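Beta-phenylalanine aminotransferase (Variovorax paradoxus, PDB 4AO9) catalyses pyridoxal-5'-phosphate-dependent transfer of the amino group of beta-phenylalanine, as a class-III aminotransferase that assembles from two subunits. Local coordinates at residues Ala79-Ala84 / Tyr89-Ala94; Gly99-Ser104 / Thr336-Pro341; Pro203-Gln208 / Asp386-Glu391; Met369-Ile374 / Met378-Val383; Leu403-Leu408 / Ile413-Arg418. One frame throughout, in Å; residues are numbered along the deposited sequence.

Contact 1 of 5, residues Ala79-Ala84 / Tyr89-Ala94; sequences AALWDA and YADFIA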
# COMPACT_ATOMS: atom_id res chain seq x y z
N ALA A 79 -18.47 14.42 12.00
CA ALA A 79 -18.25 13.25 12.84
C ALA A 79 -19.51 12.40 12.99
O ALA A 79 -19.69 11.70 13.99
CB ALA A 79 -17.69 13.68 14.21
N ALA A 80 -20.39 12.45 11.98
CA ALA A 80 -21.58 11.60 11.93
C ALA A 80 -21.49 10.54 10.84
O ALA A 80 -20.93 10.79 9.75
CB ALA A 80 -22.83 12.44 11.74
N LEU A 81 -22.02 9.35 11.14
CA LEU A 81 -22.13 8.26 10.17
C LEU A 81 -23.55 7.73 10.14
O LEU A 81 -24.23 7.68 11.17
CB LEU A 81 -21.16 7.11 10.52
CG LEU A 81 -19.66 7.39 10.36
CD1 LEU A 81 -18.83 6.30 11.01
CD2 LEU A 81 -19.28 7.54 8.89
N TRP A 82 -24.00 7.33 8.95
CA TRP A 82 -25.30 6.68 8.79
C TRP A 82 -25.09 5.30 8.21
O TRP A 82 -24.35 5.13 7.24
CB TRP A 82 -26.20 7.46 7.82
CG TRP A 82 -26.72 8.77 8.32
CD1 TRP A 82 -27.98 9.01 8.80
CD2 TRP A 82 -26.03 10.02 8.35
NE1 TRP A 82 -28.11 10.34 9.14
CE2 TRP A 82 -26.93 10.98 8.88
CE3 TRP A 82 -24.73 10.43 8.00
CZ2 TRP A 82 -26.57 12.32 9.06
CZ3 TRP A 82 -24.38 11.76 8.17
CH2 TRP A 82 -25.30 12.70 8.70
N ASP A 83 -25.76 4.31 8.79
CA ASP A 83 -25.73 2.96 8.21
C ASP A 83 -26.77 2.76 7.10
O ASP A 83 -27.56 3.66 6.79
CB ASP A 83 -25.81 1.88 9.31
CG ASP A 83 -27.14 1.86 10.05
OD1 ASP A 83 -28.16 2.32 9.48
OD2 ASP A 83 -27.18 1.34 11.18
N ALA A 84 -26.76 1.57 6.51
CA ALA A 84 -27.64 1.25 5.38
C ALA A 84 -29.13 1.27 5.76
O ALA A 84 -29.98 1.43 4.89
CB ALA A 84 -27.26 -0.09 4.79
N TYR A 89 -25.25 7.93 13.73
CA TYR A 89 -24.38 7.77 14.89
C TYR A 89 -23.37 8.89 15.00
O TYR A 89 -22.91 9.44 13.99
CB TYR A 89 -23.56 6.48 14.79
CG TYR A 89 -24.35 5.23 14.51
CD1 TYR A 89 -24.93 4.51 15.55
CD2 TYR A 89 -24.48 4.75 13.21
CE1 TYR A 89 -25.64 3.35 15.30
CE2 TYR A 89 -25.19 3.60 12.95
CZ TYR A 89 -25.76 2.90 14.00
OH TYR A 89 -26.45 1.75 13.72
N ALA A 90 -23.00 9.21 16.24
CA ALA A 90 -21.77 9.95 16.48
C ALA A 90 -20.62 8.97 16.36
O ALA A 90 -20.64 7.90 16.98
CB ALA A 90 -21.79 10.60 17.86
N ASP A 91 -19.64 9.33 15.54
CA ASP A 91 -18.48 8.49 15.22
C ASP A 91 -17.36 8.64 16.26
O ASP A 91 -16.72 9.68 16.32
CB ASP A 91 -17.96 8.88 13.84
CG ASP A 91 -16.69 8.15 13.46
OD1 ASP A 91 -16.40 7.09 14.05
OD2 ASP A 91 -16.00 8.64 12.55
N PHE A 92 -17.13 7.59 17.03
CA PHE A 92 -16.05 7.54 18.00
C PHE A 92 -14.94 6.55 17.63
O PHE A 92 -14.22 6.06 18.49
CB PHE A 92 -16.60 7.24 19.41
CG PHE A 92 -17.14 8.46 20.09
CD1 PHE A 92 -18.43 8.92 19.82
CD2 PHE A 92 -16.34 9.17 20.99
CE1 PHE A 92 -18.91 10.06 20.44
CE2 PHE A 92 -16.83 10.30 21.62
CZ PHE A 92 -18.11 10.75 21.34
N ILE A 93 -14.80 6.30 16.33
CA ILE A 93 -13.70 5.43 15.86
C ILE A 93 -12.89 6.07 14.71
O ILE A 93 -11.68 5.85 14.59
CB ILE A 93 -14.21 3.97 15.57
CG1 ILE A 93 -13.10 3.07 15.03
CG2 ILE A 93 -15.41 3.99 14.63
CD1 ILE A 93 -11.89 2.91 15.96
N ALA A 94 -13.54 6.85 13.85
CA ALA A 94 -12.83 7.72 12.89
C ALA A 94 -11.70 7.04 12.13
O ALA A 94 -10.53 7.47 12.19
CB ALA A 94 -12.34 9.01 13.61
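Y89 and D83 meet across a beta hairpin of strands 80-83 and 88-91, with Y89 OH donating to D83 OD2 at 2.7 Å. The hydroxyl comes from above the carboxylate plane, whereas OD2 lies at the edge of the ring, the two planes being 74° apart. Y89 CG, anti to the carbonyl carbon (chi1 -51°), sets the ring where its hydroxyl reaches D83. A phenylalanine here would probably leave D83 OD2 with H87 ND1 but without its tyrosine mate across the hairpin. Behind this pair the backbones are joined by reciprocal bonds of the hydrogen-bonded pair L81-Y89, L81 N to Y89 O at 3.0 Å and Y89 N to L81 O at 2.8 Å. A third bond runs from D91 N to A79 O. L81 CD1 rests 3.7 Å from D91 CG, and L122 of the second subunit packs on L81. D91 divides its carboxylate: OD2 bonds H103, while OD1 accepts from I93 N and A94 N, each 2.9 Å away and on the same face of its plane.

Contact 2 of 5, residues Gly99-Ser104 / Thr336-Pro341; sequences GVYGHS and TKLFTP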
# COMPACT_ATOMS: atom_id res chain seq x y z
N GLY A 99 -9.07 9.04 10.23
CA GLY A 99 -10.16 9.98 9.92
C GLY A 99 -10.25 11.18 10.86
O GLY A 99 -11.34 11.61 11.23
N VAL A 100 -9.11 11.76 11.21
CA VAL A 100 -9.08 12.85 12.19
C VAL A 100 -9.83 14.09 11.71
O VAL A 100 -10.24 14.93 12.52
CB VAL A 100 -7.62 13.19 12.63
CG1 VAL A 100 -6.87 14.01 11.57
CG2 VAL A 100 -7.61 13.89 13.99
N TYR A 101 -10.01 14.21 10.39
CA TYR A 101 -10.67 15.38 9.81
C TYR A 101 -12.18 15.22 9.72
O TYR A 101 -12.88 16.14 9.28
CB TYR A 101 -10.11 15.66 8.40
CG TYR A 101 -8.60 15.63 8.36
CD1 TYR A 101 -7.85 16.72 8.78
CD2 TYR A 101 -7.93 14.48 7.93
CE1 TYR A 101 -6.46 16.68 8.75
CE2 TYR A 101 -6.53 14.44 7.91
CZ TYR A 101 -5.82 15.54 8.31
OH TYR A 101 -4.44 15.48 8.29
N GLY A 102 -12.68 14.06 10.15
CA GLY A 102 -14.08 13.72 9.92
C GLY A 102 -14.31 13.25 8.49
O GLY A 102 -13.36 13.05 7.70
N HIS A 103 -15.57 13.10 8.13
CA HIS A 103 -15.93 12.41 6.88
C HIS A 103 -16.15 13.30 5.67
O HIS A 103 -16.31 12.78 4.57
CB HIS A 103 -17.14 11.51 7.14
CG HIS A 103 -16.90 10.55 8.25
ND1 HIS A 103 -16.02 9.49 8.13
CD2 HIS A 103 -17.33 10.53 9.54
CE1 HIS A 103 -15.95 8.84 9.28
NE2 HIS A 103 -16.74 9.46 10.15
N SER A 104 -16.12 14.62 5.86
CA SER A 104 -16.52 15.53 4.79
C SER A 104 -15.85 16.90 4.85
O SER A 104 -16.45 17.89 4.45
CB SER A 104 -18.04 15.71 4.79
OG SER A 104 -18.48 16.24 6.03
N THR A 336 -1.95 21.57 7.26
CA THR A 336 -1.79 23.04 7.35
C THR A 336 -3.07 23.76 7.75
O THR A 336 -2.99 24.79 8.44
CB THR A 336 -1.28 23.68 6.04
OG1 THR A 336 -2.16 23.37 4.97
CG2 THR A 336 0.12 23.21 5.70
N LYS A 337 -4.22 23.25 7.33
CA LYS A 337 -5.49 23.96 7.53
C LYS A 337 -6.31 23.44 8.71
O LYS A 337 -7.12 24.20 9.28
CB LYS A 337 -6.35 23.95 6.26
CG LYS A 337 -5.70 24.65 5.07
CD LYS A 337 -6.59 24.59 3.84
CE LYS A 337 -5.92 25.27 2.64
NZ LYS A 337 -6.86 25.36 1.48
N LEU A 338 -6.13 22.17 9.06
CA LEU A 338 -7.00 21.54 10.04
C LEU A 338 -6.26 20.91 11.21
O LEU A 338 -6.39 21.37 12.34
CB LEU A 338 -7.90 20.49 9.37
CG LEU A 338 -8.90 21.03 8.34
CD1 LEU A 338 -9.59 19.90 7.62
CD2 LEU A 338 -9.91 21.94 9.05
N PHE A 339 -5.48 19.87 10.95
CA PHE A 339 -4.79 19.18 12.03
C PHE A 339 -3.37 19.68 12.16
O PHE A 339 -2.40 18.96 11.90
CB PHE A 339 -4.83 17.66 11.84
CG PHE A 339 -4.51 16.89 13.10
CD1 PHE A 339 -5.32 17.00 14.23
CD2 PHE A 339 -3.40 16.05 13.16
CE1 PHE A 339 -5.04 16.29 15.39
CE2 PHE A 339 -3.11 15.34 14.31
CZ PHE A 339 -3.93 15.45 15.43
N THR A 340 -3.27 20.94 12.56
CA THR A 340 -2.00 21.61 12.81
C THR A 340 -1.38 21.07 14.10
O THR A 340 -2.05 20.35 14.85
CB THR A 340 -2.25 23.11 12.99
OG1 THR A 340 -3.18 23.30 14.07
CG2 THR A 340 -2.82 23.71 11.71
N PRO A 341 -0.10 21.40 14.37
CA PRO A 341 0.45 20.98 15.65
C PRO A 341 -0.39 21.50 16.83
O PRO A 341 -0.62 20.77 17.80
CB PRO A 341 1.84 21.62 15.64
CG PRO A 341 2.21 21.61 14.18
CD PRO A 341 0.93 21.97 13.48
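V100 and F339 form the close-fitting half of this contact. V100 CG2 sits over one face of the F339 ring, 4.1 Å from the centroid and 25° off the normal, a CH-pi contact displaced toward the rim. The branch gets there because CG2 is anti to the backbone N. CG1, between N and the carbonyl carbon (chi1 77°), instead lies over the centre of the Y101 ring, 3.6 Å above its plane, so one valine touches two rings. Y101 CE1 in turn approaches F339 CB at 3.6 Å, the two side chains crossing at about a right angle. All three residues are buried. Two turns meet here: G99 to G102 make a type I beta turn, closed by G102 N to G99 O at 3.0 Å, and F339 is the centre of an inverse gamma turn between helices 325-337 and 341-365. Y288 meets the F339 ring edge-to-face and supplies the backbone O that accepts from Y101 OH. The looser side lies at L338, which is partly exposed and offers CD1 to Y101 CD1 at 3.8 Å, obliquely to the ring. Beyond the tyrosine, the L338 side chain also touches A105 and E107, the latter on helix 106-117.

Contact 3 of 5, residues Pro203-Gln208 / Asp386-Glu391; sequences PYNDAQ and DVRSSE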
# COMPACT_ATOMS: atom_id res chain seq x y z
N PRO A 203 8.86 -8.91 25.79
CA PRO A 203 7.67 -8.36 26.43
C PRO A 203 7.63 -6.83 26.42
O PRO A 203 8.61 -6.18 26.78
CB PRO A 203 7.76 -8.87 27.88
CG PRO A 203 8.87 -9.87 27.89
CD PRO A 203 9.77 -9.58 26.75
N TYR A 204 6.51 -6.25 26.01
CA TYR A 204 6.35 -4.80 26.08
C TYR A 204 6.44 -4.31 27.52
O TYR A 204 5.94 -4.96 28.44
CB TYR A 204 5.01 -4.39 25.47
CG TYR A 204 4.89 -2.93 25.10
CD1 TYR A 204 5.62 -2.38 24.04
CD2 TYR A 204 4.01 -2.09 25.78
CE1 TYR A 204 5.48 -1.05 23.67
CE2 TYR A 204 3.86 -0.75 25.42
CZ TYR A 204 4.59 -0.24 24.36
OH TYR A 204 4.46 1.08 23.99
N ASN A 205 7.09 -3.16 27.71
CA ASN A 205 7.21 -2.51 29.02
C ASN A 205 8.02 -3.28 30.06
O ASN A 205 7.88 -3.04 31.25
CB ASN A 205 5.83 -2.10 29.57
CG ASN A 205 5.40 -0.75 29.06
OD1 ASN A 205 6.24 0.08 28.74
ND2 ASN A 205 4.09 -0.51 28.98
N ASP A 206 8.87 -4.19 29.60
CA ASP A 206 9.81 -4.88 30.48
C ASP A 206 11.22 -4.39 30.15
O ASP A 206 11.89 -4.93 29.27
CB ASP A 206 9.68 -6.39 30.29
CG ASP A 206 10.55 -7.18 31.26
OD1 ASP A 206 11.47 -6.60 31.89
OD2 ASP A 206 10.29 -8.40 31.38
N ALA A 207 11.65 -3.36 30.87
CA ALA A 207 12.95 -2.74 30.64
C ALA A 207 14.10 -3.71 30.88
O ALA A 207 15.07 -3.73 30.12
CB ALA A 207 13.11 -1.48 31.50
N GLN A 208 13.99 -4.50 31.95
CA GLN A 208 15.09 -5.37 32.37
C GLN A 208 15.32 -6.46 31.32
O GLN A 208 16.46 -6.71 30.92
CB GLN A 208 14.77 -5.98 33.74
CG GLN A 208 15.86 -6.82 34.36
CD GLN A 208 15.43 -7.40 35.70
OE1 GLN A 208 15.21 -6.66 36.66
NE2 GLN A 208 15.30 -8.72 35.77
N ASP A 386 -3.20 -2.00 36.83
CA ASP A 386 -2.35 -1.42 35.80
C ASP A 386 -2.30 -2.29 34.56
O ASP A 386 -2.08 -3.51 34.65
CB ASP A 386 -0.93 -1.18 36.35
CG ASP A 386 -0.89 -0.09 37.42
OD1 ASP A 386 -1.82 0.74 37.48
OD2 ASP A 386 0.09 -0.08 38.20
N VAL A 387 -2.53 -1.68 33.40
CA VAL A 387 -2.35 -2.37 32.14
C VAL A 387 -1.02 -1.92 31.53
O VAL A 387 -0.86 -0.76 31.12
CB VAL A 387 -3.51 -2.11 31.16
CG1 VAL A 387 -3.25 -2.77 29.81
CG2 VAL A 387 -4.84 -2.60 31.75
N ARG A 388 -0.06 -2.84 31.51
CA ARG A 388 1.29 -2.54 31.02
C ARG A 388 1.66 -3.28 29.74
O ARG A 388 2.57 -2.86 29.03
CB ARG A 388 2.32 -2.84 32.11
CG ARG A 388 2.26 -1.86 33.28
CD ARG A 388 2.79 -0.49 32.87
NE ARG A 388 2.81 0.46 33.99
CZ ARG A 388 1.79 1.24 34.33
NH1 ARG A 388 0.65 1.22 33.64
NH2 ARG A 388 1.91 2.06 35.37
N SER A 389 0.95 -4.37 29.44
CA SER A 389 1.15 -5.13 28.20
C SER A 389 -0.10 -5.92 27.88
O SER A 389 -1.00 -6.02 28.72
CB SER A 389 2.37 -6.07 28.30
OG SER A 389 2.08 -7.23 29.08
N SER A 390 -0.15 -6.50 26.69
CA SER A 390 -1.31 -7.30 26.29
C SER A 390 -1.52 -8.52 27.19
O SER A 390 -2.63 -9.02 27.30
CB SER A 390 -1.19 -7.72 24.82
OG SER A 390 0.02 -8.40 24.59
N GLU A 391 -0.45 -8.98 27.83
CA GLU A 391 -0.53 -10.09 28.77
C GLU A 391 -1.51 -9.80 29.91
O GLU A 391 -2.19 -10.70 30.40
CB GLU A 391 0.86 -10.46 29.31
CG GLU A 391 0.90 -11.70 30.21
CD GLU A 391 0.42 -12.98 29.52
OE1 GLU A 391 0.58 -13.10 28.28
OE2 GLU A 391 -0.12 -13.86 30.22
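A chi1 of -86° swings the N205 amide across to R388, ND2 foremost. Y204 has CG anti to N (chi1 -163°), which brings the ring edge to the same carbonyl oxygen, CD2 to R388 O being 3.6 Å. The bond from N205 ND2 to R388 O is 2.8 Å long, lies in the carbonyl plane on a lone pair, slightly tilted from the amide plane, and has an N-H...O angle of 153°. ND2 also donates to P237 O, and OD1 accepts from Q239 N. Alongside, S389 CB rests 3.7 Å from Y204 O. N205 belongs to a type II beta turn, P203 to D206, leading into helix 207-216; the partner loop precedes helix 398-410. A leucine in place of N205 would probably leave R388 O without this donor and P237 O and Q239 N without their amide partners. Y204 OH is bonded to the backbone O of E227, a residue of the pyridoxal-5'-phosphate pocket. The contact thus rests on neutral amide-to-carbonyl chemistry, and the R388 guanidinium takes no part in the bond.

Contact 4 of 5, residues Met369-Ile374 / Met378-Val383; sequences MQFTGI and MNAHFV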
# COMPACT_ATOMS: atom_id res chain seq x y z
N MET A 369 -13.50 -2.00 35.06
CA MET A 369 -13.56 -1.40 33.73
C MET A 369 -12.70 -0.14 33.80
O MET A 369 -12.71 0.59 34.79
CB MET A 369 -15.01 -1.07 33.35
CG MET A 369 -15.21 -0.62 31.91
SD MET A 369 -16.93 -0.16 31.60
CE MET A 369 -16.83 0.14 29.83
N GLN A 370 -11.92 0.09 32.75
CA GLN A 370 -11.07 1.27 32.69
C GLN A 370 -10.80 1.62 31.24
O GLN A 370 -11.07 0.83 30.34
CB GLN A 370 -9.75 1.01 33.41
CG GLN A 370 -8.90 -0.08 32.79
CD GLN A 370 -7.60 -0.24 33.52
OE1 GLN A 370 -6.71 0.60 33.43
NE2 GLN A 370 -7.48 -1.32 34.27
N PHE A 371 -10.28 2.82 31.03
CA PHE A 371 -9.87 3.27 29.72
C PHE A 371 -8.39 3.62 29.77
O PHE A 371 -7.97 4.43 30.60
CB PHE A 371 -10.70 4.48 29.29
CG PHE A 371 -12.13 4.14 28.95
CD1 PHE A 371 -13.06 3.88 29.96
CD2 PHE A 371 -12.54 4.07 27.62
CE1 PHE A 371 -14.38 3.55 29.65
CE2 PHE A 371 -13.86 3.75 27.30
CZ PHE A 371 -14.78 3.49 28.32
N THR A 372 -7.61 2.97 28.92
CA THR A 372 -6.17 3.23 28.83
C THR A 372 -5.87 4.07 27.60
O THR A 372 -6.63 4.05 26.64
CB THR A 372 -5.34 1.91 28.78
OG1 THR A 372 -5.78 1.09 27.70
CG2 THR A 372 -5.50 1.14 30.08
N GLY A 373 -4.77 4.82 27.64
CA GLY A 373 -4.32 5.54 26.45
C GLY A 373 -3.69 6.88 26.76
O GLY A 373 -3.28 7.14 27.90
N ILE A 374 -3.60 7.71 25.72
CA ILE A 374 -2.96 9.02 25.78
C ILE A 374 -3.76 9.97 24.90
O ILE A 374 -4.15 9.62 23.78
CB ILE A 374 -1.51 8.98 25.22
CG1 ILE A 374 -0.63 8.03 26.03
CG2 ILE A 374 -0.90 10.39 25.19
CD1 ILE A 374 0.72 7.71 25.38
N MET A 378 -8.00 6.29 23.21
CA MET A 378 -8.16 5.47 24.42
C MET A 378 -8.86 4.16 24.10
O MET A 378 -9.40 4.00 23.01
CB MET A 378 -8.90 6.25 25.52
CG MET A 378 -10.29 6.67 25.12
SD MET A 378 -10.98 8.01 26.12
CE MET A 378 -10.18 9.42 25.37
N ASN A 379 -8.87 3.23 25.04
CA ASN A 379 -9.46 1.92 24.82
C ASN A 379 -10.10 1.39 26.10
O ASN A 379 -9.45 1.40 27.15
CB ASN A 379 -8.38 0.94 24.32
CG ASN A 379 -8.92 -0.16 23.40
OD1 ASN A 379 -8.48 -0.27 22.25
ND2 ASN A 379 -9.85 -0.98 23.89
N ALA A 380 -11.35 0.93 25.99
CA ALA A 380 -12.06 0.30 27.10
C ALA A 380 -11.46 -1.08 27.36
O ALA A 380 -11.17 -1.83 26.42
CB ALA A 380 -13.53 0.17 26.77
N HIS A 381 -11.26 -1.42 28.63
CA HIS A 381 -10.83 -2.77 29.02
C HIS A 381 -11.60 -3.20 30.25
O HIS A 381 -11.75 -2.42 31.20
CB HIS A 381 -9.33 -2.81 29.34
CG HIS A 381 -8.45 -2.44 28.18
ND1 HIS A 381 -8.34 -3.22 27.05
CD2 HIS A 381 -7.64 -1.38 27.99
CE1 HIS A 381 -7.50 -2.65 26.21
NE2 HIS A 381 -7.06 -1.53 26.75
N PHE A 382 -12.07 -4.44 30.24
CA PHE A 382 -12.76 -5.01 31.41
C PHE A 382 -11.78 -5.76 32.30
O PHE A 382 -11.81 -6.99 32.42
CB PHE A 382 -13.94 -5.87 30.97
CG PHE A 382 -15.02 -5.07 30.31
CD1 PHE A 382 -15.96 -4.37 31.07
CD2 PHE A 382 -15.07 -4.97 28.92
CE1 PHE A 382 -16.95 -3.61 30.46
CE2 PHE A 382 -16.05 -4.21 28.30
CZ PHE A 382 -16.99 -3.53 29.07
N VAL A 383 -10.89 -4.99 32.92
CA VAL A 383 -9.87 -5.51 33.81
C VAL A 383 -9.58 -4.44 34.87
O VAL A 383 -9.72 -3.24 34.61
CB VAL A 383 -8.59 -5.92 33.03
CG1 VAL A 383 -7.78 -4.70 32.59
CG2 VAL A 383 -7.75 -6.89 33.83
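A tight antiparallel hairpin, strands 370-374 and 377-381, supplies two strands of a small three-stranded sheet; the axes of segments 370-374 and 378-381 run at 156° to each other. Reciprocal backbone bonds join Q370 with H381 and T372 with N379; H381 N to Q370 O is 2.8 Å. On one face F371 lies over A380, whose CB is 4.1 Å from the ring centroid and off-centre, while M378 SD makes an oblique Met-aromatic contact with the same ring. M369, extended beyond CG, runs beside F382 in the same direction; SD comes within 3.6 Å of F382 CE1, a second oblique Met-aromatic contact. The other face is polar. T372 OG1 lies in the plane of the H381 ring at its edge, 3.1 Å from NE2, and both atoms bond the backbone O of G234. Q370 NE2 reaches V383 O at 3.0 Å with an almost straight N-H...O angle of 174°, from above the carbonyl plane, and also bonds G385 O. At G373 a side chain would collide with M378 CA. Sulfur and aromatic groups therefore fill one face, against helices 341-365, 398-410 and 429-445, while on the other T372 OG1, H381 NE2 and Q370 NE2 each find a backbone carbonyl.

Contact 5 of 5, residues Leu403-Leu408 / Ile413-Arg418; sequences LLFFHL and IYSSPR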
# COMPACT_ATOMS: atom_id res chain seq x y z
N LEU A 403 -21.00 -6.63 24.28
CA LEU A 403 -22.15 -5.99 24.93
C LEU A 403 -22.02 -4.47 24.93
O LEU A 403 -22.98 -3.76 24.64
CB LEU A 403 -22.38 -6.55 26.35
CG LEU A 403 -22.85 -8.02 26.42
CD1 LEU A 403 -22.86 -8.55 27.85
CD2 LEU A 403 -24.24 -8.21 25.80
N LEU A 404 -20.81 -3.97 25.23
CA LEU A 404 -20.53 -2.53 25.16
C LEU A 404 -20.77 -1.96 23.77
O LEU A 404 -21.44 -0.93 23.62
CB LEU A 404 -19.09 -2.23 25.60
CG LEU A 404 -18.67 -0.75 25.52
CD1 LEU A 404 -19.53 0.15 26.41
CD2 LEU A 404 -17.21 -0.63 25.91
N PHE A 405 -20.21 -2.63 22.76
CA PHE A 405 -20.35 -2.22 21.37
C PHE A 405 -21.82 -2.07 20.96
O PHE A 405 -22.21 -1.05 20.40
CB PHE A 405 -19.62 -3.20 20.44
CG PHE A 405 -19.85 -2.93 18.98
CD1 PHE A 405 -19.13 -1.92 18.33
CD2 PHE A 405 -20.80 -3.65 18.26
CE1 PHE A 405 -19.36 -1.64 16.98
CE2 PHE A 405 -21.03 -3.38 16.91
CZ PHE A 405 -20.30 -2.37 16.27
N PHE A 406 -22.62 -3.10 21.24
CA PHE A 406 -24.04 -3.07 20.88
C PHE A 406 -24.83 -2.04 21.67
O PHE A 406 -25.71 -1.36 21.13
CB PHE A 406 -24.67 -4.46 21.00
CG PHE A 406 -24.16 -5.45 19.99
CD1 PHE A 406 -24.41 -5.26 18.63
CD2 PHE A 406 -23.43 -6.57 20.39
CE1 PHE A 406 -23.93 -6.16 17.69
CE2 PHE A 406 -22.94 -7.47 19.45
CZ PHE A 406 -23.20 -7.27 18.10
N HIS A 407 -24.49 -1.89 22.95
CA HIS A 407 -25.07 -0.85 23.78
C HIS A 407 -24.81 0.53 23.18
O HIS A 407 -25.72 1.35 23.09
CB HIS A 407 -24.55 -0.91 25.22
CG HIS A 407 -25.00 0.25 26.06
ND1 HIS A 407 -26.27 0.33 26.59
CD2 HIS A 407 -24.36 1.39 26.41
CE1 HIS A 407 -26.39 1.47 27.25
NE2 HIS A 407 -25.24 2.13 27.17
N LEU A 408 -23.57 0.78 22.76
CA LEU A 408 -23.23 2.08 22.19
C LEU A 408 -24.02 2.34 20.91
O LEU A 408 -24.52 3.44 20.71
CB LEU A 408 -21.71 2.22 21.99
CG LEU A 408 -20.91 2.37 23.29
CD1 LEU A 408 -19.42 2.24 22.99
CD2 LEU A 408 -21.21 3.70 23.99
N ILE A 413 -24.11 5.75 19.08
CA ILE A 413 -22.65 5.91 19.05
C ILE A 413 -22.04 4.77 18.26
O ILE A 413 -22.27 3.60 18.55
CB ILE A 413 -22.07 5.99 20.49
CG1 ILE A 413 -22.44 7.33 21.13
CG2 ILE A 413 -20.55 5.76 20.48
CD1 ILE A 413 -22.36 7.38 22.65
N TYR A 414 -21.25 5.12 17.25
CA TYR A 414 -20.53 4.14 16.44
C TYR A 414 -19.10 4.06 16.94
O TYR A 414 -18.36 5.04 16.88
CB TYR A 414 -20.57 4.53 14.98
CG TYR A 414 -20.01 3.50 14.02
CD1 TYR A 414 -20.72 2.35 13.72
CD2 TYR A 414 -18.78 3.71 13.39
CE1 TYR A 414 -20.22 1.41 12.84
CE2 TYR A 414 -18.28 2.78 12.50
CZ TYR A 414 -19.00 1.62 12.24
OH TYR A 414 -18.52 0.68 11.34
N SER A 415 -18.75 2.89 17.45
CA SER A 415 -17.45 2.65 18.05
C SER A 415 -16.81 1.45 17.38
O SER A 415 -17.33 0.92 16.40
CB SER A 415 -17.64 2.36 19.55
OG SER A 415 -18.33 1.14 19.75
N SER A 416 -15.66 1.03 17.89
CA SER A 416 -15.03 -0.20 17.42
C SER A 416 -15.39 -1.38 18.32
O SER A 416 -15.51 -1.24 19.54
CB SER A 416 -13.53 -0.02 17.38
OG SER A 416 -13.05 0.30 18.66
N PRO A 417 -15.53 -2.58 17.72
CA PRO A 417 -15.74 -3.78 18.52
C PRO A 417 -14.70 -3.95 19.63
O PRO A 417 -15.04 -4.41 20.72
CB PRO A 417 -15.64 -4.90 17.50
CG PRO A 417 -16.16 -4.28 16.24
CD PRO A 417 -15.66 -2.86 16.27
N ARG A 418 -13.45 -3.58 19.36
CA ARG A 418 -12.38 -3.80 20.33
C ARG A 418 -12.35 -2.77 21.47
O ARG A 418 -11.52 -2.89 22.36
CB ARG A 418 -11.00 -3.94 19.65
CG ARG A 418 -10.36 -2.65 19.14
CD ARG A 418 -9.16 -2.97 18.25
NE ARG A 418 -8.35 -1.78 17.97
CZ ARG A 418 -7.54 -1.64 16.92
NH1 ARG A 418 -7.41 -2.62 16.02
NH2 ARG A 418 -6.86 -0.51 16.77
O HOH W 1 -20.85 1.21 18.77
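The backbones meet at L408 and I413, where I413 N donates to L408 O at 2.9 Å from above the carbonyl plane, 38° out of it, as the chain turns from helix 398-410 into strand 413-414. At this join the L408 side chain crosses I413 obliquely, with CB 4.0 Å from I413 CG2 and CD2 reaching both CG2 and CD1. Its other methyl, CD1, rests 3.6 Å from S415 OG. One helical turn back, F405 has CG anti to the backbone N (chi1 174°), which sends the ring out alongside P417. P417 CG lies over one ring face, offset toward the rim, and P417 CD is 4.0 Å from F405 CE1. S415 O is at the ring edge, in its plane, 3.3 Å from the same CE1. Between the segments a water accepts from S415 OG at 2.7 Å and donates to F405 O and to I413 O, the latter at 2.8 Å. It thereby bonds the helix backbone to the strand and probably orients the serine hydroxyl. Helix 429-445 packs on L408 and I413 through A438, while Y66 meets the F405 ring edge-to-face. Helix 398-410 thus passes by a short turn into strand 413-414, the outermost strand, within this chain, of a mixed four-stranded sheet, parallel to strand 88-91.

From the N terminus, contact 1 closes a short hairpin, and A94 O, probably hydrogen-bonded to G99 N, carries the chain on into contact 2. Contact 2 closes a loop of 231 residues that contains the strands of the seven-stranded sheet. Contact 3 starts inside that loop at 203-208 and ends beyond it at 386-391, so contacts 2 and 3 cross, on opposite sides of the chain's centre. Contact 4 is a local hairpin nested within contact 3, and V387 packs on Q370 and T372. Contact 5 follows in series, closing the short turn between helix 398-410 and strand 413-414. That strand borders strand 88-91 of contact 1, while R418 O accepts from N379 ND2, joining the hairpin of contact 4 to the loop after strand 413-414.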